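Long-range contacts in regulator of Ty1 transposition protein 107 (Saccharomyces cerevisiae, PDB 3T7K), which is a DNA repair protein whose C-terminal tandem BRCT repeats bind phosphorylated histone H2A during DNA damage repair: residues Val38-Leu43 / Leu95-His100; Asp22-Thr28 / Lys59-Ala65; Ile125-Thr129 / Ile236-Asn240. One frame throughout, in Å; residues are numbered along the deposited sequence.

From the N terminus, the chain first lays down 22-28, an inner strand of the parallel sheet. It then runs through helix 37-45, which holds 38-43. At 59-65 it returns to lie beside 22-28 and closes contact 2. Contact 1 closes later, when 95-100 reaches back to 38-43. The segments of the two contacts alternate, so their loops cross; contact 2 builds the sheet of the first BRCT repeat and contact 1 joins two helices packed beside it. Contact 3 follows in series. It closes a much longer loop, from 125-129, on the helix that follows helix 90-99, to 236-240 at the end of helix 229-237, about 16 Å from contact 2, centre to centre.

Contact 1 of 3, residues Val38-Leu43 / Leu95-His100; sequences VDIEIL and LLKQIH
Ile42 and Ile99 form the tight part of this contact. Their side chains run past each other in opposite directions, with Ile42 CD1 3.5 Å from Ile99 CG2. The other branch of Ile42 also takes part: its CG2 lies 3.8 Å from Ile99 CD1. Ile42 CG1 is anti to the carbonyl carbon (chi1 -67°), which turns CD1 toward the second helix and on to His100 CE1. Leu43 extends the apolar patch, meeting Leu95 CD2 with its own CD2 at 4.2 Å. The segment axes cross at 98°, so the helices meet nearly at a right angle. In the BRCT fold these are the two helices that pack on the same side of the parallel sheet. Leu43 and Leu95 accordingly both reach Ile48 of strand 48-50, and Ile99 touches Ile11 and Leu12 of helix 8-13.

The solvent side is looser and polar. Here exposed His100 donates from NE2 to Asp39 OD1 at 2.7 Å, with a nearly straight N-H...O angle of 167°. The acceptor lies close to the imidazole plane and is met on its syn side. The carboxylate and ring planes are tilted against each other. Leu96 links the two parts: its CD1 lies 3.3 Å from Asp39 OD2, and its CD2 faces Ile42 and Leu43. Val38 CG1 only grazes the ring edge, 4.1 Å from His100 CE1.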
loop_
_atom_site.group_PDB
_atom_site.type_symbol
_atom_site.label_atom_id
_atom_site.label_comp_id
_atom_site.label_asym_id
_atom_site.label_seq_id
_atom_site.Cartn_x
_atom_site.Cartn_y
_atom_site.Cartn_z
ATOM N N VAL C 38 0.141 3.968 30.648
ATOM C CA VAL C 38 -0.103 5.391 30.438
ATOM C C VAL C 38 0.755 5.865 29.271
ATOM O O VAL C 38 0.231 6.346 28.259
ATOM C CB VAL C 38 0.221 6.216 31.690
ATOM C CG1 VAL C 38 0.259 7.699 31.358
ATOM C CG2 VAL C 38 -0.794 5.941 32.776
ATOM N N ASP C 39 2.071 5.712 29.419
ATOM C CA ASP C 39 3.016 6.074 28.379
ATOM C C ASP C 39 2.620 5.527 27.015
ATOM O O ASP C 39 2.840 6.189 25.996
ATOM C CB ASP C 39 4.437 5.628 28.757
ATOM C CG ASP C 39 5.074 6.529 29.812
ATOM O OD1 ASP C 39 4.362 7.408 30.353
ATOM O OD2 ASP C 39 6.280 6.357 30.104
ATOM N N ILE C 40 2.018 4.345 26.969
ATOM C CA ILE C 40 1.678 3.791 25.664
ATOM C C ILE C 40 0.460 4.477 25.097
ATOM O O ILE C 40 0.445 4.850 23.928
ATOM C CB ILE C 40 1.569 2.228 25.636
ATOM C CG1 ILE C 40 0.825 1.751 24.379
ATOM C CG2 ILE C 40 0.929 1.671 26.929
ATOM C CD1 ILE C 40 -0.694 1.727 24.508
ATOM N N GLU C 41 -0.543 4.693 25.936
ATOM C CA GLU C 41 -1.766 5.349 25.499
ATOM C C GLU C 41 -1.521 6.803 25.053
ATOM O O GLU C 41 -2.164 7.293 24.121
ATOM C CB GLU C 41 -2.817 5.299 26.610
ATOM C CG GLU C 41 -4.159 5.781 26.147
ATOM O OE1 GLU C 41 -4.439 4.035 24.563
ATOM O OE2 GLU C 41 -4.779 6.091 23.874
ATOM N N ILE C 42 -0.586 7.479 25.719
ATOM C CA ILE C 42 -0.147 8.807 25.307
ATOM C C ILE C 42 0.400 8.782 23.880
ATOM O O ILE C 42 -0.041 9.555 23.031
ATOM C CB ILE C 42 0.949 9.361 26.241
ATOM C CG1 ILE C 42 0.394 9.637 27.641
ATOM C CG2 ILE C 42 1.531 10.640 25.684
ATOM C CD1 ILE C 42 1.435 10.240 28.582
ATOM N N LEU C 43 1.370 7.901 23.622
ATOM C CA LEU C 43 1.977 7.786 22.297
ATOM C C LEU C 43 0.945 7.648 21.190
ATOM O O LEU C 43 1.033 8.339 20.164
ATOM C CB LEU C 43 2.959 6.604 22.253
ATOM C CG LEU C 43 4.150 6.801 23.180
ATOM C CD1 LEU C 43 5.071 5.584 23.179
ATOM C CD2 LEU C 43 4.908 8.045 22.773
ATOM N N LEU C 95 10.228 13.023 24.574
ATOM C CA LEU C 95 8.809 13.225 24.346
ATOM C C LEU C 95 8.022 12.991 25.621
ATOM O O LEU C 95 7.283 13.871 26.086
ATOM C CB LEU C 95 8.318 12.295 23.244
ATOM C CG LEU C 95 6.863 12.458 22.826
ATOM C CD1 LEU C 95 6.500 13.938 22.690
ATOM C CD2 LEU C 95 6.616 11.706 21.529
ATOM N N LEU C 96 8.167 11.801 26.186
ATOM C CA LEU C 96 7.459 11.472 27.422
ATOM C C LEU C 96 7.864 12.364 28.602
ATOM O O LEU C 96 7.027 12.725 29.419
ATOM C CB LEU C 96 7.602 9.987 27.758
ATOM C CG LEU C 96 6.855 9.045 26.805
ATOM C CD1 LEU C 96 7.122 7.587 27.137
ATOM C CD2 LEU C 96 5.367 9.330 26.815
ATOM N N LYS C 97 9.138 12.730 28.678
ATOM C CA LYS C 97 9.612 13.657 29.703
ATOM C C LYS C 97 8.781 14.940 29.671
ATOM O O LYS C 97 8.198 15.353 30.679
ATOM C CB LYS C 97 11.092 13.981 29.472
ATOM C CG LYS C 97 11.756 14.872 30.521
ATOM C CD LYS C 97 13.284 14.777 30.406
ATOM C CE LYS C 97 13.992 16.017 30.947
ATOM N NZ LYS C 97 14.005 16.086 32.435
ATOM N N GLN C 98 8.719 15.553 28.495
ATOM C CA GLN C 98 7.957 16.781 28.287
ATOM C C GLN C 98 6.475 16.586 28.604
ATOM O O GLN C 98 5.846 17.439 29.230
ATOM C CB GLN C 98 8.124 17.244 26.839
ATOM C CG GLN C 98 7.908 18.720 26.611
ATOM C CD GLN C 98 8.262 19.124 25.198
ATOM O OE1 GLN C 98 7.466 18.948 24.274
ATOM N NE2 GLN C 98 9.473 19.652 25.017
ATOM N N ILE C 99 5.916 15.467 28.166
ATOM C CA ILE C 99 4.506 15.194 28.378
ATOM C C ILE C 99 4.165 15.064 29.862
ATOM O O ILE C 99 3.055 15.408 30.282
ATOM C CB ILE C 99 4.070 13.930 27.625
ATOM C CG1 ILE C 99 4.180 14.161 26.114
ATOM C CG2 ILE C 99 2.665 13.505 28.033
ATOM C CD1 ILE C 99 2.856 14.168 25.389
ATOM N N HIS C 100 5.125 14.583 30.654
ATOM C CA HIS C 100 4.907 14.367 32.089
ATOM C C HIS C 100 5.323 15.554 32.968
ATOM O O HIS C 100 6.215 16.334 32.615
ATOM C CB HIS C 100 5.611 13.088 32.545
ATOM C CG HIS C 100 4.917 11.833 32.115
ATOM N ND1 HIS C 100 3.604 11.562 32.438
ATOM C CD2 HIS C 100 5.354 10.771 31.397
ATOM C CE1 HIS C 100 3.262 10.388 31.933
ATOM N NE2 HIS C 100 4.305 9.889 31.293
#

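Contact 2 of 3, residues Asp22-Thr28 / Lys59-Ala65; sequences DLKAVCT and KLNCIFA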
loop_
_atom_site.group_PDB
_atom_site.type_symbol
_atom_site.label_atom_id
_atom_site.label_comp_id
_atom_site.label_asym_id
_atom_site.label_seq_id
_atom_site.Cartn_x
_atom_site.Cartn_y
_atom_site.Cartn_z
ATOM N N ASP C 22 2.628 10.614 13.474
ATOM C CA ASP C 22 2.366 9.646 12.414
ATOM C C ASP C 22 3.486 8.597 12.255
ATOM O O ASP C 22 3.989 8.364 11.158
ATOM C CB ASP C 22 2.091 10.356 11.079
ATOM C CG ASP C 22 1.694 9.383 10.005
ATOM O OD1 ASP C 22 1.442 8.209 10.375
ATOM O OD2 ASP C 22 1.680 9.708 8.787
ATOM N N LEU C 23 3.845 7.943 13.354
ATOM C CA LEU C 23 4.903 6.938 13.338
ATOM C C LEU C 23 4.306 5.559 13.531
ATOM O O LEU C 23 3.507 5.340 14.435
ATOM C CB LEU C 23 5.929 7.214 14.447
ATOM C CG LEU C 23 6.591 8.588 14.378
ATOM C CD1 LEU C 23 7.595 8.735 15.481
ATOM C CD2 LEU C 23 7.272 8.798 13.026
ATOM N N LYS C 24 4.683 4.634 12.661
ATOM C CA LYS C 24 4.401 3.221 12.879
ATOM C C LYS C 24 5.776 2.558 12.992
ATOM O O LYS C 24 6.427 2.306 11.983
ATOM C CB LYS C 24 3.578 2.643 11.713
ATOM C CG LYS C 24 2.161 3.223 11.600
ATOM C CD LYS C 24 1.618 3.092 10.180
ATOM C CE LYS C 24 2.434 3.924 9.184
ATOM N NZ LYS C 24 2.168 3.591 7.731
ATOM N N ALA C 25 6.215 2.304 14.223
ATOM C CA ALA C 25 7.597 1.911 14.469
ATOM C C ALA C 25 7.756 0.495 15.038
ATOM O O ALA C 25 6.788 -0.127 15.508
ATOM C CB ALA C 25 8.262 2.909 15.394
ATOM N N VAL C 26 8.987 -0.009 14.974
ATOM C CA VAL C 26 9.408 -1.076 15.849
ATOM C C VAL C 26 10.642 -0.524 16.532
ATOM O O VAL C 26 11.261 0.385 16.005
ATOM C CB VAL C 26 9.699 -2.403 15.089
ATOM C CG1 VAL C 26 8.440 -2.871 14.367
ATOM C CG2 VAL C 26 10.839 -2.221 14.106
ATOM N N CYS C 27 10.961 -1.020 17.724
ATOM C CA CYS C 27 12.221 -0.689 18.368
ATOM C C CYS C 27 13.115 -1.903 18.278
ATOM O O CYS C 27 12.628 -3.032 18.313
ATOM C CB CYS C 27 12.005 -0.383 19.837
ATOM S SG CYS C 27 10.800 0.919 20.085
ATOM N N THR C 28 14.413 -1.659 18.165
ATOM C CA THR C 28 15.409 -2.726 18.180
ATOM C C THR C 28 16.557 -2.159 18.989
ATOM O O THR C 28 16.886 -0.979 18.844
ATOM C CB THR C 28 15.837 -3.126 16.741
ATOM O OG1 THR C 28 16.728 -4.250 16.780
ATOM C CG2 THR C 28 16.517 -1.963 16.022
ATOM N N LYS C 59 2.577 -1.625 7.417
ATOM C CA LYS C 59 3.221 -0.524 6.713
ATOM C C LYS C 59 4.048 0.341 7.656
ATOM O O LYS C 59 3.888 1.561 7.694
ATOM C CB LYS C 59 2.166 0.321 5.997
ATOM C CG LYS C 59 1.518 -0.385 4.814
ATOM C CD LYS C 59 2.572 -0.775 3.780
ATOM C CE LYS C 59 1.954 -1.494 2.594
ATOM N NZ LYS C 59 2.986 -1.922 1.607
ATOM N N LEU C 60 4.927 -0.291 8.423
ATOM C CA LEU C 60 5.795 0.447 9.322
ATOM C C LEU C 60 6.569 1.491 8.529
ATOM O O LEU C 60 6.854 1.291 7.350
ATOM C CB LEU C 60 6.760 -0.493 10.028
ATOM C CG LEU C 60 6.083 -1.697 10.677
ATOM C CD1 LEU C 60 7.127 -2.690 11.196
ATOM C CD2 LEU C 60 5.163 -1.260 11.779
ATOM N N ASN C 61 6.898 2.608 9.169
ATOM C CA ASN C 61 7.650 3.655 8.490
ATOM C C ASN C 61 8.800 4.172 9.342
ATOM O O ASN C 61 9.499 5.098 8.958
ATOM C CB ASN C 61 6.720 4.809 8.079
ATOM C CG ASN C 61 6.061 5.498 9.275
ATOM O OD1 ASN C 61 6.490 5.335 10.412
ATOM N ND2 ASN C 61 5.008 6.273 9.012
ATOM N N CYS C 62 9.006 3.563 10.500
ATOM C CA CYS C 62 9.948 4.101 11.461
ATOM C C CYS C 62 10.676 3.013 12.231
ATOM O O CYS C 62 10.141 1.936 12.477
ATOM C CB CYS C 62 9.190 5.008 12.442
ATOM S SG CYS C 62 10.196 5.764 13.727
ATOM N N ILE C 63 11.903 3.302 12.633
ATOM C CA ILE C 63 12.625 2.401 13.510
ATOM C C ILE C 63 13.304 3.204 14.592
ATOM O O ILE C 63 13.915 4.223 14.310
ATOM C CB ILE C 63 13.691 1.570 12.745
ATOM C CG1 ILE C 63 14.550 0.790 13.734
ATOM C CG2 ILE C 63 14.586 2.460 11.910
ATOM C CD1 ILE C 63 14.381 -0.700 13.613
ATOM N N PHE C 64 13.156 2.760 15.834
ATOM C CA PHE C 64 13.887 3.338 16.953
ATOM C C PHE C 64 15.055 2.433 17.300
ATOM O O PHE C 64 14.869 1.245 17.531
ATOM C CB PHE C 64 12.980 3.481 18.174
ATOM C CG PHE C 64 11.882 4.508 17.998
ATOM C CD1 PHE C 64 12.157 5.859 18.108
ATOM C CD2 PHE C 64 10.587 4.113 17.714
ATOM C CE1 PHE C 64 11.147 6.807 17.939
ATOM C CE2 PHE C 64 9.579 5.051 17.541
ATOM C CZ PHE C 64 9.865 6.399 17.649
ATOM N N ALA C 65 16.253 3.005 17.340
ATOM C CA ALA C 65 17.456 2.254 17.670
ATOM C C ALA C 65 18.517 3.238 18.107
ATOM O O ALA C 65 18.597 4.344 17.582
ATOM C CB ALA C 65 17.951 1.441 16.455
#
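Backbone hydrogen bonds join Val26 and Thr28 to Phe64 in parallel strand pairing. Phe64 N donates to Val26 O at 3.0 Å, and Phe64 O accepts from Thr28 N. Nearer the start of the strands the pairing is less regular. Lys24 O takes Asn61 N at 2.9 Å and also a weak bond from Cys62 N.

Side-chain polar groups complete this end. The Asn61 amide reaches from Asp22 O, just before the strand, to Lys24 N in it. Its ND2 gives a bond to Asp22 O at 3.2 Å, close to the amide plane. Its OD1 accepts from Lys24 N at 3.0 Å, with the donor above the carbonyl plane. CG stands between the backbone N and carbonyl carbon (chi1 62°), which brings the amide across to the neighbouring strand. Replacing Asn61 by an alanine would probably leave Asp22 O and Lys24 N without these mates and free the strand start to shift. The Lys24 chain bends at chi3 and brings NZ to Lys59 O at 2.7 Å.

Apolar contacts cover both faces. Ala25 CB presses on Phe64 CE2 at 3.3 Å, while Cys62 SG lies over one face of the ring, toward its rim. Cys27 SG meets the same ring obliquely, and helix 90-99 covers this side. On the opposite face Val26 CG1 packs tightly on Leu60 CD1 at 3.4 Å, and Ile63 CD1 meets Thr28 CG2.

Thr28 OG1 bonds to a modified side chain of the bound peptide and to Thr71. The strand pairing thus fixes the backbone of a peptide-binding residue, consistent with the phosphate pocket of a BRCT repeat.

Contact 3 of 3, residues Ile125-Thr129 / Ile236-Asn240; sequences IISKT and IFHLN
The flat groups that face Ile125 are the peptide units after Phe237 and His238. Ile125 CD1 sits over the face of the His238 carbonyl, 3.1 Å from His238 O and 3.2 Å from His238 C. Phe237 O comes to the same side chain, 3.5 Å from Ile125 CG1. The aromatic rings of Phe237 and His238 are carried on bonds that point away from 125-129, so it is their backbone that makes the contact.

Leu239 is the main apolar partner. Ile125 CD1 also rests on Leu239 CB at 3.6 Å, because CG1 of Ile125 is anti to the backbone N (chi1 -162°) and reaches across. Leu239 CD1 touches both Lys128 CB and Thr129 CG2, 3.6 Å from each, and also lies near Ile125 O. The Lys128 and Leu239 side chains run antiparallel alongside each other. The lysine chain bends at chi3 and chi4, so that CE passes 3.3 Å from His238 O and the aliphatic part of Lys128 covers the turn. No hydrogen bond links the two segments.

The turn itself is a Schellman motif. Leu239 takes a positive phi of 41° where helix 229-237 ends, and its side chain points toward 125-129. Leu239 O is held by Arg138. On the other segment, Thr129 OG1 donates to Ile126 O at 2.7 Å and accepts from Leu83 N.

The contact belongs to the junction of the tandem BRCT repeats. Helix 123-128 follows helix 90-99 in the chain and packs against the end of helix 229-237. Beside it, Ile236 and Phe237 touch Leu75 on helix 72-77 of the first repeat.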
loop_
_atom_site.group_PDB
_atom_site.type_symbol
_atom_site.label_atom_id
_atom_site.label_comp_id
_atom_site.label_asym_id
_atom_site.label_seq_id
_atom_site.Cartn_x
_atom_site.Cartn_y
_atom_site.Cartn_z
ATOM N N ILE C 125 20.323 7.169 1.993
ATOM C CA ILE C 125 19.998 5.768 2.191
ATOM C C ILE C 125 18.510 5.588 2.501
ATOM O O ILE C 125 17.854 4.692 1.958
ATOM C CB ILE C 125 20.893 5.115 3.277
ATOM C CG1 ILE C 125 20.854 3.601 3.146
ATOM C CG2 ILE C 125 20.472 5.542 4.669
ATOM C CD1 ILE C 125 21.415 3.107 1.826
ATOM N N ILE C 126 17.970 6.448 3.358
ATOM C CA ILE C 126 16.554 6.397 3.668
ATOM C C ILE C 126 15.759 6.478 2.372
ATOM O O ILE C 126 14.789 5.753 2.181
ATOM C CB ILE C 126 16.123 7.548 4.623
ATOM C CG1 ILE C 126 16.407 7.179 6.082
ATOM C CG2 ILE C 126 14.644 7.865 4.458
ATOM C CD1 ILE C 126 16.079 8.281 7.066
ATOM N N SER C 127 16.187 7.338 1.463
ATOM C CA SER C 127 15.403 7.596 0.269
ATOM C C SER C 127 15.341 6.405 -0.681
ATOM O O SER C 127 14.353 6.243 -1.408
ATOM C CB SER C 127 15.893 8.856 -0.437
ATOM O OG SER C 127 17.295 8.804 -0.629
ATOM N N LYS C 128 16.370 5.559 -0.651
ATOM C CA LYS C 128 16.381 4.339 -1.452
ATOM C C LYS C 128 15.255 3.366 -1.102
ATOM O O LYS C 128 14.912 2.498 -1.908
ATOM C CB LYS C 128 17.726 3.624 -1.319
ATOM C CG LYS C 128 18.899 4.398 -1.890
ATOM C CD LYS C 128 20.194 3.905 -1.251
ATOM C CE LYS C 128 21.202 3.426 -2.282
ATOM N NZ LYS C 128 21.825 4.568 -3.004
ATOM N N THR C 129 14.690 3.481 0.096
ATOM C CA THR C 129 13.546 2.638 0.449
ATOM C C THR C 129 12.260 2.987 -0.322
ATOM O O THR C 129 11.281 2.236 -0.284
ATOM C CB THR C 129 13.261 2.627 1.966
ATOM O OG1 THR C 129 12.859 3.938 2.412
ATOM C CG2 THR C 129 14.496 2.197 2.718
ATOM N N ILE C 236 22.758 -4.434 2.291
ATOM C CA ILE C 236 21.530 -3.926 2.879
ATOM C C ILE C 236 21.763 -2.551 3.504
ATOM O O ILE C 236 20.991 -1.636 3.271
ATOM C CB ILE C 236 20.940 -4.909 3.891
ATOM C CG1 ILE C 236 20.446 -6.156 3.163
ATOM C CG2 ILE C 236 19.777 -4.268 4.660
ATOM C CD1 ILE C 236 20.246 -7.347 4.075
ATOM N N PHE C 237 22.846 -2.404 4.262
ATOM C CA PHE C 237 23.191 -1.117 4.873
ATOM C C PHE C 237 23.404 -0.021 3.848
ATOM O O PHE C 237 23.191 1.145 4.143
ATOM C CB PHE C 237 24.454 -1.227 5.719
ATOM C CG PHE C 237 24.247 -1.935 7.004
ATOM C CD1 PHE C 237 22.978 -2.084 7.521
ATOM C CD2 PHE C 237 25.323 -2.466 7.697
ATOM C CE1 PHE C 237 22.776 -2.744 8.712
ATOM C CE2 PHE C 237 25.133 -3.128 8.884
ATOM C CZ PHE C 237 23.854 -3.266 9.396
ATOM N N HIS C 238 23.857 -0.399 2.656
ATOM C CA HIS C 238 24.063 0.553 1.574
ATOM C C HIS C 238 22.877 0.577 0.617
ATOM O O HIS C 238 22.867 1.350 -0.340
ATOM C CB HIS C 238 25.320 0.182 0.778
ATOM C CG HIS C 238 26.600 0.392 1.526
ATOM N ND1 HIS C 238 27.695 -0.430 1.375
ATOM C CD2 HIS C 238 26.962 1.344 2.420
ATOM C CE1 HIS C 238 28.673 -0.004 2.154
ATOM N NE2 HIS C 238 28.257 1.074 2.794
ATOM N N LEU C 239 21.893 -0.288 0.855
ATOM C CA LEU C 239 20.829 -0.525 -0.123
ATOM C C LEU C 239 21.365 -0.577 -1.559
ATOM O O LEU C 239 20.733 -0.090 -2.500
ATOM C CB LEU C 239 19.712 0.511 0.011
ATOM C CG LEU C 239 18.865 0.269 1.262
ATOM C CD1 LEU C 239 17.651 1.202 1.305
ATOM C CD2 LEU C 239 18.426 -1.172 1.283
ATOM N N ASN C 240 22.536 -1.188 -1.721
ATOM C CA ASN C 240 23.105 -1.373 -3.045
ATOM C C ASN C 240 24.032 -2.590 -3.059
ATOM O O ASN C 240 24.848 -2.765 -2.153
ATOM C CB ASN C 240 23.891 -0.137 -3.451
ATOM C CG ASN C 240 24.516 -0.274 -4.826
ATOM O OD1 ASN C 240 23.812 -0.466 -5.817
ATOM N ND2 ASN C 240 25.843 -0.158 -4.897
#